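Local coordinates for beta-lactamase-like protein (Novosphingobium pentaromativorans US6-1, PDB 6AUF) that probably hydrolyses beta-lactam antibiotics as a subclass B3-like metallo-beta-lactamase with two zinc ions in its active site, at residues E108-A113 with G150-F155; P183-G188 with S211-S216. All blocks are in the same frame, centred on the assembly; numbering follows the deposited sequence.

Interaction 1: E108-A113 with G150-F155; sequences EHHDHA and GLIEGF. With ZN (zinc ion), chain C; ZN (zinc ion), chain B.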
# COMPACT_ATOMS: atom_id res chain seq x y z
N GLU A 108 1.14 -2.53 7.94
CA GLU A 108 0.55 -2.20 9.24
C GLU A 108 1.33 -1.12 9.98
O GLU A 108 1.45 -1.16 11.21
CB GLU A 108 0.42 -3.47 10.08
CG GLU A 108 1.75 -4.07 10.61
CD GLU A 108 2.45 -5.00 9.63
OE1 GLU A 108 3.27 -5.83 10.08
OE2 GLU A 108 2.18 -4.90 8.41
N HIS A 109 1.85 -0.13 9.27
CA HIS A 109 2.55 0.98 9.87
C HIS A 109 1.67 2.23 9.89
O HIS A 109 0.74 2.35 9.08
CB HIS A 109 3.86 1.25 9.12
CG HIS A 109 4.88 0.17 9.32
ND1 HIS A 109 5.91 -0.05 8.43
CD2 HIS A 109 5.01 -0.76 10.29
CE1 HIS A 109 6.65 -1.06 8.86
NE2 HIS A 109 6.12 -1.51 9.99
N HIS A 110 1.96 3.13 10.84
CA HIS A 110 1.09 4.29 11.09
C HIS A 110 0.99 5.20 9.87
O HIS A 110 -0.06 5.81 9.63
CB HIS A 110 1.62 5.09 12.26
CG HIS A 110 2.90 5.79 11.95
ND1 HIS A 110 2.95 7.06 11.40
CD2 HIS A 110 4.19 5.38 12.03
CE1 HIS A 110 4.20 7.40 11.20
NE2 HIS A 110 4.98 6.40 11.58
N ASP A 111 2.08 5.35 9.11
CA ASP A 111 2.07 6.26 7.97
C ASP A 111 1.12 5.79 6.88
O ASP A 111 0.72 6.60 6.03
CB ASP A 111 3.48 6.40 7.41
CG ASP A 111 4.13 5.05 7.20
OD1 ASP A 111 3.94 4.19 8.09
OD2 ASP A 111 4.79 4.84 6.15
N HIS A 112 0.77 4.51 6.85
CA HIS A 112 -0.13 3.99 5.84
C HIS A 112 -1.51 3.66 6.36
O HIS A 112 -2.49 3.78 5.62
CB HIS A 112 0.46 2.74 5.19
CG HIS A 112 1.78 2.98 4.54
ND1 HIS A 112 1.90 3.46 3.25
CD2 HIS A 112 3.04 2.81 5.00
CE1 HIS A 112 3.17 3.57 2.94
NE2 HIS A 112 3.89 3.19 3.98
N ALA A 113 -1.61 3.25 7.62
CA ALA A 113 -2.87 2.83 8.22
C ALA A 113 -3.21 3.67 9.44
O ALA A 113 -4.17 3.35 10.16
CB ALA A 113 -2.82 1.33 8.58
N GLY A 150 11.21 -1.69 18.41
CA GLY A 150 10.26 -0.65 18.76
C GLY A 150 10.75 0.74 18.41
O GLY A 150 10.65 1.68 19.20
N LEU A 151 11.32 0.86 17.21
CA LEU A 151 11.57 2.17 16.62
C LEU A 151 10.26 2.84 16.21
O LEU A 151 9.92 3.92 16.69
CB LEU A 151 12.53 2.03 15.43
CG LEU A 151 12.38 2.90 14.19
CD1 LEU A 151 13.05 4.26 14.37
CD2 LEU A 151 12.93 2.18 12.96
N ILE A 152 9.51 2.18 15.33
CA ILE A 152 8.28 2.75 14.80
C ILE A 152 7.25 2.93 15.92
O ILE A 152 7.26 2.22 16.93
CB ILE A 152 7.74 1.85 13.67
CG1 ILE A 152 7.32 2.67 12.44
CG2 ILE A 152 6.61 0.94 14.17
CD1 ILE A 152 8.47 3.39 11.75
N GLU A 153 6.37 3.91 15.74
CA GLU A 153 5.30 4.22 16.68
C GLU A 153 3.99 3.55 16.25
O GLU A 153 3.87 3.01 15.15
CB GLU A 153 5.11 5.74 16.78
CG GLU A 153 4.97 6.41 15.41
CD GLU A 153 4.13 7.66 15.46
OE1 GLU A 153 4.56 8.66 16.08
OE2 GLU A 153 3.02 7.65 14.88
N GLY A 154 3.00 3.62 17.13
CA GLY A 154 1.73 2.96 16.91
C GLY A 154 0.65 3.90 16.39
O GLY A 154 0.88 5.07 16.12
N PHE A 155 -0.55 3.35 16.27
CA PHE A 155 -1.70 4.10 15.78
C PHE A 155 -2.96 3.52 16.40
O PHE A 155 -2.92 2.46 17.03
CB PHE A 155 -1.78 4.06 14.25
CG PHE A 155 -1.81 2.69 13.70
CD1 PHE A 155 -0.63 2.00 13.45
CD2 PHE A 155 -3.02 2.06 13.43
CE1 PHE A 155 -0.65 0.71 12.95
CE2 PHE A 155 -3.05 0.78 12.92
CZ PHE A 155 -1.86 0.10 12.68
ZN ZN C . 6.33 0.53 6.67
ZN ZN B . 5.75 3.74 4.32
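The short helix 110-113 packs against the irregular segment 150-155, the backbones coming nearest at H110 and F155, with 5.5 Å between their CA atoms. H109 is the N-cap residue, and its O accepts from both H112 N and A113 N. H110 and F155 carry most of the contact. H110 CG sits in the crowded position between N and C (chi1 69°), and the E153 side chain crosses that of H110 at about a right angle, with the carboxylate plane turned 51° from the ring. E153 CG makes a CH-pi contact 4.0 Å from the H110 ring centroid, while E153 OE2 lies over the same face toward the rim, 3.5 Å from H110 CG. The opposite face has D111 OD1 above its centre; E153 may favour protonation of the imidazole, while the charge of D111 is partly spent on zinc. At the ring edge, I152 CG1 approaches H110 CD2 to 4.2 Å. F155 presents its own edge to the backbone, with CE1 3.3 Å from E108 O. Three residues of this HxHxDH turn reach zinc: H109 ND1 holds one ion, D111 OD2 and H112 NE2 the other, and D146 receives a hydrogen bond from H109 NE2. The F155 side chain also touches L137 of helix 131-139, and its backbone hydrogen-bonds with G140; the metal-binding turn itself follows strand 100-104 of the seven-stranded sheet.

Interaction 2: P183-G188 with S211-S216; sequences PAHSPG and SATTIS. With ZN (zinc ion), chain C.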
# COMPACT_ATOMS: atom_id res chain seq x y z
N PRO A 183 5.39 -10.60 2.56
CA PRO A 183 5.96 -10.07 3.81
C PRO A 183 7.41 -9.62 3.73
O PRO A 183 8.19 -9.93 4.63
CB PRO A 183 5.81 -11.27 4.78
CG PRO A 183 4.90 -12.25 4.05
CD PRO A 183 5.23 -12.06 2.62
N ALA A 184 7.76 -8.86 2.68
CA ALA A 184 9.13 -8.40 2.53
C ALA A 184 9.45 -7.25 3.49
O ALA A 184 10.53 -7.23 4.09
CB ALA A 184 9.39 -7.99 1.09
N HIS A 185 8.53 -6.31 3.65
CA HIS A 185 8.84 -5.08 4.37
C HIS A 185 8.44 -5.17 5.84
O HIS A 185 9.11 -4.57 6.69
CB HIS A 185 8.15 -3.88 3.69
CG HIS A 185 8.05 -2.65 4.55
ND1 HIS A 185 9.09 -1.76 4.71
CD2 HIS A 185 7.04 -2.19 5.32
CE1 HIS A 185 8.72 -0.79 5.53
NE2 HIS A 185 7.48 -1.03 5.91
N SER A 186 7.38 -5.91 6.13
CA SER A 186 6.89 -6.12 7.48
C SER A 186 6.21 -7.48 7.52
O SER A 186 5.93 -8.07 6.48
CB SER A 186 5.90 -5.03 7.88
OG SER A 186 4.69 -5.23 7.17
N PRO A 187 5.92 -8.00 8.71
CA PRO A 187 5.23 -9.29 8.77
C PRO A 187 3.86 -9.27 8.12
O PRO A 187 3.47 -10.26 7.48
CB PRO A 187 5.16 -9.59 10.27
CG PRO A 187 6.37 -8.88 10.82
CD PRO A 187 6.46 -7.60 10.03
N GLY A 188 3.11 -8.18 8.27
CA GLY A 188 1.75 -8.07 7.80
C GLY A 188 1.60 -7.55 6.38
O GLY A 188 0.48 -7.32 5.93
N SER A 211 5.17 -1.46 -0.09
CA SER A 211 6.58 -1.17 0.17
C SER A 211 7.35 -2.48 0.31
O SER A 211 6.85 -3.45 0.89
CB SER A 211 6.74 -0.35 1.44
OG SER A 211 5.73 0.63 1.54
N ALA A 212 8.58 -2.52 -0.22
CA ALA A 212 9.35 -3.76 -0.21
C ALA A 212 10.72 -3.57 0.42
O ALA A 212 11.62 -4.41 0.22
CB ALA A 212 9.48 -4.32 -1.62
N THR A 213 10.89 -2.52 1.21
CA THR A 213 12.19 -2.17 1.77
C THR A 213 12.44 -2.98 3.03
O THR A 213 11.58 -3.04 3.91
CB THR A 213 12.23 -0.67 2.07
OG1 THR A 213 11.11 -0.32 2.90
CG2 THR A 213 12.14 0.15 0.78
N THR A 214 13.61 -3.61 3.11
CA THR A 214 14.01 -4.38 4.29
C THR A 214 14.83 -3.47 5.20
O THR A 214 16.04 -3.32 5.01
CB THR A 214 14.82 -5.61 3.91
OG1 THR A 214 15.91 -5.20 3.07
CG2 THR A 214 13.95 -6.65 3.19
N ILE A 215 14.17 -2.87 6.18
CA ILE A 215 14.81 -1.88 7.05
C ILE A 215 14.42 -2.19 8.48
O ILE A 215 13.36 -2.77 8.74
CB ILE A 215 14.41 -0.43 6.67
CG1 ILE A 215 12.89 -0.26 6.65
CG2 ILE A 215 15.04 -0.03 5.32
CD1 ILE A 215 12.42 1.12 6.12
N SER A 216 15.27 -1.77 9.42
CA SER A 216 15.13 -2.20 10.80
C SER A 216 15.61 -1.11 11.73
O SER A 216 16.30 -0.17 11.33
CB SER A 216 15.96 -3.46 11.06
OG SER A 216 17.34 -3.17 11.00
ZN ZN C . 6.33 0.53 6.67
O HOH W 1 6.53 -6.09 1.83
O HOH W 2 11.97 -4.19 7.08
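Two loops of the second half of the fold meet here: segment 183-188 joins strand 175-181 to strand 190-197, and segment 211-216 follows strand 203-208; H185 and A212 approach to 4.8 Å between their CA atoms. H185 is the centre of the contact. Its CG stands anti to the backbone N (chi1 163°), which lays the imidazole alongside T213, the two side chains pointing the same way. ND1 donates to T213 O at 2.9 Å with an N-H...O angle of 145°; the acceptor lies close to the ring plane, and the donor meets a lone pair in the carbonyl plane. A second, weak bond runs from H185 ND1 to T213 OG1 at 3.1 Å, and that hydroxyl also bonds to a citrate, probably from the crystallisation liquor. S211 CB lies over one ring face in a CH-pi contact, while S211 OG turns to the same citrate. I215 CD1 comes to the edge near CE1. Water mediates the rest of the polar pairing. One molecule accepts from H185 N at 2.7 Å and donates to S211 O at 2.8 Å; another accepts from I215 N at 2.7 Å and lies 2.9 Å from H185 O, one of several acceptors competing for its protons. H185 N is thus bridged to 211-216 through water, and H185 O probably so. With N-H at ND1 donating to T213 O, NE2 is left to offer its lone pair to zinc, which it binds at 2.1 Å. The arrangement is consistent with a neutral ND1-H imidazole, its rotation set by zinc at NE2 and by the second-shell T213 carbonyl at ND1, which probably makes it a slightly stronger zinc ligand.

In the fold
Interactions 1 and 2 lie 13 Å apart between centres and meet at the dinuclear zinc site. H109 of 108-113 and H185 of 183-188 bind the same ion, with H107 as the third histidine; H109 CE1 and H185 NE2 are 3.1 Å apart. The second ion, 4.0 Å from the first between ZN atoms, has D111 and H112 from interaction 1 and H251 as its protein ligands. E108 joins the two contacts directly: its OE2 probably hydrogen-bonds to S186 OG at 2.8 Å, and its OE1 probably accepts from G188 N at 3.0 Å. I152 and S211, one from each contact, both lie near bound citrate, which probably marks the substrate pocket.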